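Local atomic coordinates of hemolysin II regulatory protein (Bacillus cereus, PDB entry 2JJ7), a protein that probably binds DNA as a dimeric transcriptional regulator of the TetR family, controlling the hemolysin II gene. Residues B[41-44]-B[45-48]; B[56-59]-B[60-64]; B[133-136]-B[137-140]; B[153-156]-B[157-161]. One frame throughout, in Å; residues are numbered along the deposited sequence. Where two conformers were deposited one is given.

Interaction 1: residues B[41-44]-B[45-48]; sequences VAMA and SYYF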
loop_
_atom_site.group_PDB
_atom_site.type_symbol
_atom_site.label_atom_id
_atom_site.label_comp_id
_atom_site.label_asym_id
_atom_site.label_seq_id
_atom_site.Cartn_x
_atom_site.Cartn_y
_atom_site.Cartn_z
ATOM N N VAL B 41 -37.429 -3.251 -0.251
ATOM C CA VAL B 41 -36.704 -2.127 0.378
ATOM C C VAL B 41 -37.339 -1.768 1.735
ATOM O O VAL B 41 -36.624 -1.594 2.717
ATOM C CB VAL B 41 -36.550 -0.868 -0.561
ATOM C CG1 VAL B 41 -36.035 0.340 0.203
ATOM C CG2 VAL B 41 -35.582 -1.156 -1.726
ATOM N N ALA B 42 -38.677 -1.720 1.795
ATOM C CA ALA B 42 -39.412 -1.466 3.044
ATOM C C ALA B 42 -38.942 -2.340 4.211
ATOM O O ALA B 42 -38.714 -1.844 5.310
ATOM C CB ALA B 42 -40.914 -1.628 2.838
ATOM N N MET B 43 -38.801 -3.638 3.975
ATOM C CA MET B 43 -38.419 -4.556 5.041
ATOM C C MET B 43 -36.982 -4.265 5.503
ATOM O O MET B 43 -36.690 -4.267 6.701
ATOM C CB MET B 43 -38.577 -6.010 4.580
ATOM C CG MET B 43 -38.542 -7.039 5.711
ATOM S SD MET B 43 -39.922 -6.931 6.894
ATOM C CE MET B 43 -41.246 -7.612 5.958
ATOM N N ALA B 44 -36.107 -3.985 4.541
ATOM C CA ALA B 44 -34.711 -3.674 4.815
ATOM C C ALA B 44 -34.595 -2.404 5.663
ATOM O O ALA B 44 -33.754 -2.322 6.564
ATOM C CB ALA B 44 -33.916 -3.537 3.496
ATOM N N SER B 45 -35.458 -1.428 5.379
ATOM C CA SER B 45 -35.431 -0.159 6.102
ATOM C C SER B 45 -36.124 -0.316 7.463
ATOM O O SER B 45 -35.733 0.315 8.436
ATOM C CB SER B 45 -36.032 0.975 5.260
ATOM O OG SER B 45 -37.340 0.637 4.820
ATOM N N TYR B 46 -37.126 -1.185 7.540
ATOM C CA TYR B 46 -37.710 -1.528 8.837
ATOM C C TYR B 46 -36.639 -2.107 9.789
ATOM O O TYR B 46 -36.501 -1.652 10.917
ATOM C CB TYR B 46 -38.909 -2.477 8.687
ATOM C CG TYR B 46 -39.481 -2.924 10.011
ATOM C CD1 TYR B 46 -40.138 -2.015 10.853
ATOM C CD2 TYR B 46 -39.344 -4.246 10.441
ATOM C CE1 TYR B 46 -40.646 -2.411 12.084
ATOM C CE2 TYR B 46 -39.856 -4.654 11.674
ATOM C CZ TYR B 46 -40.501 -3.734 12.483
ATOM O OH TYR B 46 -41.008 -4.133 13.692
ATOM N N TYR B 47 -35.862 -3.078 9.318
ATOM C CA TYR B 47 -34.853 -3.739 10.159
ATOM C C TYR B 47 -33.597 -2.908 10.478
ATOM O O TYR B 47 -33.041 -3.022 11.567
ATOM C CB TYR B 47 -34.436 -5.088 9.550
ATOM C CG TYR B 47 -35.465 -6.202 9.704
ATOM C CD1 TYR B 47 -36.162 -6.381 10.906
ATOM C CD2 TYR B 47 -35.719 -7.094 8.655
ATOM C CE1 TYR B 47 -37.106 -7.407 11.056
ATOM C CE2 TYR B 47 -36.658 -8.128 8.792
ATOM C CZ TYR B 47 -37.344 -8.277 9.998
ATOM O OH TYR B 47 -38.265 -9.284 10.149
ATOM N N PHE B 48 -33.138 -2.101 9.526
ATOM C CA PHE B 48 -31.872 -1.390 9.695
ATOM C C PHE B 48 -31.958 0.134 9.674
ATOM O O PHE B 48 -31.016 0.797 10.116
ATOM C CB PHE B 48 -30.811 -1.900 8.703
ATOM C CG PHE B 48 -30.395 -3.323 8.962
ATOM C CD1 PHE B 48 -30.960 -4.371 8.236
ATOM C CD2 PHE B 48 -29.476 -3.621 9.973
ATOM C CE1 PHE B 48 -30.604 -5.707 8.503
ATOM C CE2 PHE B 48 -29.108 -4.942 10.243
ATOM C CZ PHE B 48 -29.675 -5.988 9.504
#
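Residues 41-44 run straight on into 45-48 as one helix, and four i to i+4 backbone bonds join the two halves. Tyr46 N bonds to Ala42 O at 2.8 Å, and Tyr47 N bonds to Met43 O at 3.0 Å. Ser45 N to Val41 O and Phe48 N to Ala44 O complete the set. The hydroxyl of Ser45 folds back over the preceding turn. Its chi1 of 55° sets OG between the backbone N and the carbonyl carbon. From there Ser45 OG lies 2.9 Å from Ala42 O and 3.1 Å from Val41 O, so either carbonyl could take its one proton. This helix is the second one of the predicted helix-turn-helix motif. In TetR-type regulators that helix is the recognition helix, which reads the DNA major groove. Met43 and Tyr47 lie side by side, one turn apart, and point the same way. Met43 CG reaches the ring at Tyr47 CE2, 3.8 Å away. Bends at chi2 and chi3 of Met43 bring SD to 4.6 Å from the centroid of the Tyr47 ring. This is a Met-aromatic contact, and the sulfur sits obliquely, 36° off the ring normal. Tyr47 also packs on Arg5 and Met9 of helix 5-23. The buried Phe48 has Ala44 O at the edge of its ring, with CD1 3.8 Å from that oxygen. Its ring also meets Leu13 and Leu54, between helices 5-23 and 51-62.

Interaction 2: residues B[56-59]-B[60-64]; sequences YEVF and KKYGL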
loop_
_atom_site.group_PDB
_atom_site.type_symbol
_atom_site.label_atom_id
_atom_site.label_comp_id
_atom_site.label_asym_id
_atom_site.label_seq_id
_atom_site.Cartn_x
_atom_site.Cartn_y
_atom_site.Cartn_z
ATOM N N TYR B 56 -22.557 -0.035 9.835
ATOM C CA TYR B 56 -22.104 -0.369 11.185
ATOM C C TYR B 56 -22.306 -1.864 11.451
ATOM O O TYR B 56 -21.391 -2.535 11.925
ATOM C CB TYR B 56 -22.838 0.452 12.255
ATOM C CG TYR B 56 -22.495 1.934 12.323
ATOM C CD1 TYR B 56 -21.372 2.462 11.685
ATOM C CD2 TYR B 56 -23.284 2.801 13.066
ATOM C CE1 TYR B 56 -21.075 3.823 11.769
ATOM C CE2 TYR B 56 -22.991 4.144 13.158
ATOM C CZ TYR B 56 -21.900 4.656 12.513
ATOM O OH TYR B 56 -21.643 6.010 12.631
ATOM N N GLU B 57 -23.489 -2.379 11.125
ATOM C CA GLU B 57 -23.805 -3.781 11.361
ATOM C C GLU B 57 -22.934 -4.730 10.524
ATOM O O GLU B 57 -22.654 -5.852 10.947
ATOM C CB GLU B 57 -25.293 -4.045 11.119
ATOM C CG GLU B 57 -26.226 -3.433 12.155
ATOM C CD GLU B 57 -25.941 -3.903 13.577
ATOM O OE1 GLU B 57 -25.667 -5.102 13.784
ATOM O OE2 GLU B 57 -25.985 -3.060 14.488
ATOM N N VAL B 58 -22.500 -4.262 9.354
ATOM C CA VAL B 58 -21.584 -5.019 8.495
ATOM C C VAL B 58 -20.221 -5.189 9.169
ATOM O O VAL B 58 -19.695 -6.301 9.234
ATOM C CB VAL B 58 -21.429 -4.381 7.093
ATOM C CG1 VAL B 58 -20.182 -4.920 6.372
ATOM C CG2 VAL B 58 -22.670 -4.672 6.271
ATOM N N PHE B 59 -19.674 -4.094 9.692
ATOM C CA PHE B 59 -18.426 -4.148 10.470
ATOM C C PHE B 59 -18.552 -5.028 11.721
ATOM O O PHE B 59 -17.648 -5.792 12.034
ATOM C CB PHE B 59 -17.929 -2.737 10.804
ATOM C CG PHE B 59 -16.901 -2.227 9.817
ATOM C CD1 PHE B 59 -15.557 -2.553 9.973
ATOM C CD2 PHE B 59 -17.282 -1.442 8.729
ATOM C CE1 PHE B 59 -14.576 -2.094 9.043
ATOM C CE2 PHE B 59 -16.331 -0.977 7.807
ATOM C CZ PHE B 59 -14.972 -1.312 7.969
ATOM N N LYS B 60 -19.698 -4.932 12.395
ATOM C CA LYS B 60 -19.995 -5.741 13.573
ATOM C C LYS B 60 -20.069 -7.237 13.231
ATOM O O LYS B 60 -19.468 -8.042 13.924
ATOM C CB LYS B 60 -21.311 -5.271 14.206
ATOM C CG LYS B 60 -21.634 -5.867 15.555
ATOM C CD LYS B 60 -23.015 -5.415 15.993
ATOM C CE LYS B 60 -23.285 -5.744 17.453
ATOM N NZ LYS B 60 -24.699 -5.450 17.827
ATOM N N LYS B 61 -20.801 -7.598 12.173
ATOM C CA LYS B 61 -20.956 -9.002 11.790
ATOM C C LYS B 61 -19.683 -9.601 11.200
ATOM O O LYS B 61 -19.328 -10.731 11.532
ATOM C CB LYS B 61 -22.115 -9.209 10.801
ATOM C CG LYS B 61 -22.429 -10.693 10.593
ATOM C CD LYS B 61 -23.698 -10.945 9.836
ATOM C CE LYS B 61 -23.967 -12.443 9.703
ATOM N NZ LYS B 61 -24.265 -13.131 10.998
ATOM N N TYR B 62 -18.998 -8.851 10.335
ATOM C CA TYR B 62 -17.888 -9.413 9.560
ATOM C C TYR B 62 -16.509 -8.923 9.976
ATOM O O TYR B 62 -15.497 -9.366 9.425
ATOM C CB TYR B 62 -18.111 -9.216 8.051
ATOM C CG TYR B 62 -19.409 -9.812 7.565
ATOM C CD1 TYR B 62 -19.587 -11.201 7.522
ATOM C CD2 TYR B 62 -20.475 -8.994 7.153
ATOM C CE1 TYR B 62 -20.799 -11.767 7.079
ATOM C CE2 TYR B 62 -21.689 -9.553 6.709
ATOM C CZ TYR B 62 -21.844 -10.940 6.678
ATOM O OH TYR B 62 -23.033 -11.507 6.248
ATOM N N GLY B 63 -16.456 -8.036 10.971
ATOM C CA GLY B 63 -15.171 -7.620 11.525
ATOM C C GLY B 63 -14.742 -8.593 12.613
ATOM O O GLY B 63 -15.216 -9.735 12.668
ATOM N N LEU B 64 -13.863 -8.140 13.497
ATOM C CA LEU B 64 -13.418 -8.952 14.621
ATOM C C LEU B 64 -14.543 -9.239 15.631
ATOM O O LEU B 64 -15.309 -8.343 15.997
ATOM C CB LEU B 64 -12.222 -8.270 15.297
ATOM C CG LEU B 64 -11.106 -7.909 14.301
ATOM C CD1 LEU B 64 -10.122 -6.921 14.903
ATOM C CD2 LEU B 64 -10.394 -9.163 13.775
#
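This is a local contact along the last turns of helix 51-62, which packs on helix 5-23. Glu57 and Lys60 lie side by side on one flank. The carboxylate meets the aliphatic part of the lysine, with Glu57 OE1 3.5 Å from Lys60 CD. Lys60 is extended beyond CG, which carries NZ past this point to 4.2 Å from Glu57 OE1. That is too long for a salt bridge, though the opposite charges probably still attract. On another flank Val58 CG1 touches the ring of Tyr62 at CD2, 4.2 Å away. Lys61 CG sits over the centre of the same ring, 3.9 Å above its plane. In the TetR fold this helix connects the helix-turn-helix domain to the C-terminal domain. Val58 faces Ala16 of helix 5-23, and Phe59 packs on Leu103 and Ile118. Lys17 adds a cation-pi contact to Tyr62. Three regular backbone bonds hold the turns, among them Lys61 N to Glu57 O at 2.8 Å. At Gly63 the chain leaves helical geometry. Gly63 N still reaches Phe59 O at 2.8 Å, but the bond is weak, with an N-H...O angle of 128°.

Interaction 3: residues B[133-136]-B[137-140]; sequences LQEG and EKQG
Glu135 and Gln139 meet through different first torsions. In Glu135 CG stands opposite the backbone N, with chi1 -170°, and a bend at chi2 turns the carboxylate towards Gln139. In Gln139 CG is opposite the carbonyl carbon, with chi1 -73°, and the chain then runs extended to its amide. The pair lies at the C-terminal end of helix 129-138, which closes in a Schellman motif at Gly140. Gly140 has a positive phi, which glycine adopts easily. Gly140 N bonds to Glu137 O at 3.1 Å. Before this turn the helix is regular, with Glu137 N on Leu133 O and Lys138 N on Gln134 O. Gln139 N also bonds to Glu135 O at 2.8 Å, so backbone and side chain link the same two residues. CB of Gln139 rests on that carbonyl, 3.4 Å from Glu135 O. Lys138 crosses Glu135 obliquely, and its CE approaches Glu135 OE2 at 4.0 Å. The buried Leu133 packs against Thr150 and Ile151 of helix 147-158. The side chains of Glu135 and Gln139 both touch Pro79, and Gln139 NE2 also bonds to Phe77 O. The planes of the Glu135 carboxylate and the Gln139 amide are 78° apart. In the side-chain bond, Gln139 NE2 donates to the anti lone pair of Glu135 OE2 at 2.8 Å, and that oxygen lies close to the amide plane.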
loop_
_atom_site.group_PDB
_atom_site.type_symbol
_atom_site.label_atom_id
_atom_site.label_comp_id
_atom_site.label_asym_id
_atom_site.label_seq_id
_atom_site.Cartn_x
_atom_site.Cartn_y
_atom_site.Cartn_z
ATOM N N LEU B 133 6.103 -2.509 15.647
ATOM C CA LEU B 133 7.203 -2.054 14.791
ATOM C C LEU B 133 8.219 -1.232 15.572
ATOM O O LEU B 133 9.430 -1.408 15.391
ATOM C CB LEU B 133 6.666 -1.232 13.609
ATOM C CG LEU B 133 5.836 -1.955 12.544
ATOM C CD1 LEU B 133 5.325 -0.945 11.511
ATOM C CD2 LEU B 133 6.656 -3.049 11.862
ATOM N N GLN B 134 7.730 -0.341 16.435
ATOM C CA GLN B 134 8.610 0.460 17.294
ATOM C C GLN B 134 9.400 -0.419 18.252
ATOM O O GLN B 134 10.592 -0.215 18.423
ATOM C CB GLN B 134 7.818 1.502 18.066
ATOM C CG GLN B 134 7.256 2.580 17.163
ATOM C CD GLN B 134 6.367 3.552 17.904
ATOM O OE1 GLN B 134 5.573 3.160 18.775
ATOM N NE2 GLN B 134 6.472 4.825 17.549
ATOM N N GLU B 135 8.739 -1.410 18.849
ATOM C CA GLU B 135 9.431 -2.396 19.683
ATOM C C GLU B 135 10.539 -3.168 18.934
ATOM O O GLU B 135 11.660 -3.292 19.436
ATOM C CB GLU B 135 8.430 -3.367 20.333
ATOM C CG GLU B 135 9.055 -4.274 21.398
ATOM C CD GLU B 135 9.692 -3.514 22.569
ATOM O OE1 GLU B 135 9.164 -2.449 22.973
ATOM O OE2 GLU B 135 10.722 -3.994 23.094
ATOM N N GLY B 136 10.223 -3.670 17.739
ATOM C CA GLY B 136 11.200 -4.389 16.919
ATOM C C GLY B 136 12.378 -3.530 16.501
ATOM O O GLY B 136 13.528 -3.987 16.497
ATOM N N GLU B 137 12.087 -2.279 16.165
ATOM C CA GLU B 137 13.120 -1.315 15.844
ATOM C C GLU B 137 13.973 -1.037 17.070
ATOM O O GLU B 137 15.203 -1.006 16.976
ATOM C CB GLU B 137 12.502 -0.015 15.340
ATOM C CG GLU B 137 13.516 1.065 15.029
ATOM C CD GLU B 137 12.889 2.254 14.324
ATOM O OE1 GLU B 137 11.875 2.795 14.828
ATOM O OE2 GLU B 137 13.418 2.636 13.260
ATOM N N LYS B 138 13.316 -0.823 18.211
ATOM C CA LYS B 138 14.015 -0.558 19.468
ATOM C C LYS B 138 14.938 -1.728 19.817
ATOM O O LYS B 138 16.074 -1.522 20.225
ATOM C CB LYS B 138 13.006 -0.303 20.590
ATOM C CG LYS B 138 13.613 -0.189 21.991
ATOM C CD LYS B 138 12.523 -0.141 23.060
ATOM C CE LYS B 138 12.958 -0.885 24.310
ATOM N NZ LYS B 138 12.764 -0.086 25.549
ATOM N N GLN B 139 14.448 -2.954 19.621
ATOM C CA GLN B 139 15.211 -4.155 19.951
ATOM C C GLN B 139 16.274 -4.535 18.919
ATOM O O GLN B 139 17.046 -5.466 19.141
ATOM C CB GLN B 139 14.282 -5.334 20.188
ATOM C CG GLN B 139 13.525 -5.253 21.502
ATOM C CD GLN B 139 12.877 -6.564 21.867
ATOM O OE1 GLN B 139 13.314 -7.630 21.425
ATOM N NE2 GLN B 139 11.816 -6.497 22.671
ATOM N N GLY B 140 16.311 -3.824 17.795
ATOM C CA GLY B 140 17.354 -4.024 16.781
ATOM C C GLY B 140 17.008 -5.124 15.800
ATOM O O GLY B 140 17.873 -5.656 15.117
#

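Interaction 4: residues B[153-156]-B[157-161]; sequences WITS and IVLFP
Ile157 CD1 sits over one face of the Trp153 indole, in a CH-pi contact. Ile157 CD1 lies 4.0 Å from the centroid of the five-membered ring and 3.7 Å from Trp153 CE2. The chi1 of Ile157, 63°, tucks CG1 against the preceding turn, 3.4 Å from Trp153 O, and so carries CD1 to the indole. Two further pairs lie side by side one turn apart. Ile154 CG2 meets Val158 CG2 at 3.8 Å, and Thr155 CG2 meets Leu159 CD1 at the same distance. Trp153 O is gripped by two donors, Ile157 N at 3.2 Å and Ser156 OG at 2.8 Å. This is the buried end of helix 147-158 in the TetR-type C-terminal domain, and one face of it forms part of the dimer interface. Ser156 OG bonds to Ser156 OG of the second subunit, and Trp153 and Phe160 stack on Phe160 and Trp153 of that subunit. Thr155 turns its hydroxyl to Ile151 O, which leaves CG2 for Leu159. Within the chain, Ile176 of helix 169-181 backs Ile154, Ile157 and Val158, and Phe126 covers Thr155, Val158 and Leu159.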
loop_
_atom_site.group_PDB
_atom_site.type_symbol
_atom_site.label_atom_id
_atom_site.label_comp_id
_atom_site.label_asym_id
_atom_site.label_seq_id
_atom_site.Cartn_x
_atom_site.Cartn_y
_atom_site.Cartn_z
ATOM N N TRP B 153 2.677 0.890 4.023
ATOM C CA TRP B 153 3.052 -0.261 3.189
ATOM C C TRP B 153 2.306 -1.551 3.600
ATOM O O TRP B 153 1.647 -2.182 2.772
ATOM C CB TRP B 153 4.578 -0.448 3.185
ATOM C CG TRP B 153 5.062 -1.736 2.543
ATOM C CD1 TRP B 153 4.964 -2.080 1.232
ATOM C CD2 TRP B 153 5.734 -2.829 3.194
ATOM N NE1 TRP B 153 5.540 -3.317 1.013
ATOM C CE2 TRP B 153 6.005 -3.806 2.204
ATOM C CE3 TRP B 153 6.144 -3.073 4.511
ATOM C CZ2 TRP B 153 6.650 -5.017 2.494
ATOM C CZ3 TRP B 153 6.794 -4.283 4.800
ATOM C CH2 TRP B 153 7.036 -5.236 3.793
ATOM N N ILE B 154 2.368 -1.907 4.880
ATOM C CA ILE B 154 1.732 -3.130 5.376
ATOM C C ILE B 154 0.189 -3.063 5.282
ATOM O O ILE B 154 -0.491 -4.032 4.883
ATOM C CB ILE B 154 2.200 -3.450 6.846
ATOM C CG1 ILE B 154 3.683 -3.830 6.873
ATOM C CG2 ILE B 154 1.321 -4.550 7.484
ATOM C CD1 ILE B 154 4.268 -4.053 8.292
ATOM N N THR B 155 -0.365 -1.907 5.630
ATOM C CA THR B 155 -1.800 -1.681 5.530
ATOM C C THR B 155 -2.295 -1.938 4.098
ATOM O O THR B 155 -3.331 -2.585 3.880
ATOM C CB THR B 155 -2.127 -0.230 6.009
ATOM O OG1 THR B 155 -1.715 -0.096 7.389
ATOM C CG2 THR B 155 -3.623 0.105 5.892
ATOM N N SER B 156 -1.557 -1.426 3.119
ATOM C CA SER B 156 -1.973 -1.529 1.733
ATOM C C SER B 156 -1.937 -2.968 1.240
ATOM O O SER B 156 -2.832 -3.400 0.519
ATOM C CB SER B 156 -1.125 -0.615 0.838
ATOM O OG SER B 156 0.176 -1.149 0.641
ATOM N N ILE B 157 -0.910 -3.715 1.628
ATOM C CA ILE B 157 -0.793 -5.099 1.161
ATOM C C ILE B 157 -1.665 -6.099 1.948
ATOM O O ILE B 157 -2.241 -7.019 1.365
ATOM C CB ILE B 157 0.682 -5.562 1.067
ATOM C CG1 ILE B 157 1.346 -5.552 2.444
ATOM C CG2 ILE B 157 1.455 -4.662 0.081
ATOM C CD1 ILE B 157 2.870 -5.809 2.406
ATOM N N VAL B 158 -1.767 -5.913 3.261
ATOM C CA VAL B 158 -2.484 -6.860 4.104
ATOM C C VAL B 158 -3.996 -6.749 3.897
ATOM O O VAL B 158 -4.725 -7.755 3.987
ATOM C CB VAL B 158 -2.094 -6.699 5.611
ATOM C CG1 VAL B 158 -3.134 -7.336 6.534
ATOM C CG2 VAL B 158 -0.732 -7.329 5.844
ATOM N N LEU B 159 -4.472 -5.537 3.624
ATOM C CA LEU B 159 -5.929 -5.339 3.471
ATOM C C LEU B 159 -6.445 -5.515 2.054
ATOM O O LEU B 159 -7.645 -5.424 1.830
ATOM C CB LEU B 159 -6.360 -3.969 3.999
ATOM C CG LEU B 159 -6.055 -3.699 5.479
ATOM C CD1 LEU B 159 -6.575 -2.323 5.870
ATOM C CD2 LEU B 159 -6.695 -4.782 6.342
ATOM N N PHE B 160 -5.544 -5.722 1.093
ATOM C CA PHE B 160 -5.958 -5.816 -0.299
ATOM C C PHE B 160 -6.729 -7.113 -0.489
ATOM O O PHE B 160 -6.168 -8.197 -0.269
ATOM C CB PHE B 160 -4.739 -5.756 -1.232
ATOM C CG PHE B 160 -5.093 -5.710 -2.677
ATOM C CD1 PHE B 160 -4.811 -6.794 -3.502
ATOM C CD2 PHE B 160 -5.732 -4.585 -3.215
ATOM C CE1 PHE B 160 -5.140 -6.759 -4.851
ATOM C CE2 PHE B 160 -6.071 -4.536 -4.556
ATOM C CZ PHE B 160 -5.780 -5.623 -5.382
ATOM N N PRO B 161 -8.010 -7.015 -0.906
ATOM C CA PRO B 161 -8.918 -8.158 -0.888
ATOM C C PRO B 161 -8.512 -9.296 -1.818
ATOM O O PRO B 161 -8.975 -10.423 -1.637
ATOM C CB PRO B 161 -10.254 -7.556 -1.342
ATOM C CG PRO B 161 -9.885 -6.367 -2.131
ATOM C CD PRO B 161 -8.670 -5.811 -1.448
#

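From the N terminus the four contacts follow in series. None nests in or crosses another. Each spans neighbouring turns of one helix, so none closes a long loop. Interactions 1 and 2 lie on successive helices and touch where Phe48 CE2 packs on Glu57 CG at 3.8 Å. They connect the predicted DNA-binding helix to the helix that leads towards the C-terminal domain. Interactions 3 and 4 also lie on successive helices, in that domain, with nearest atoms about 4 Å apart. Interaction 4 lies at the dimer interface. Interaction 1 and interaction 3 are on opposite sides of the chain's centre, with their centres about 50 Å apart.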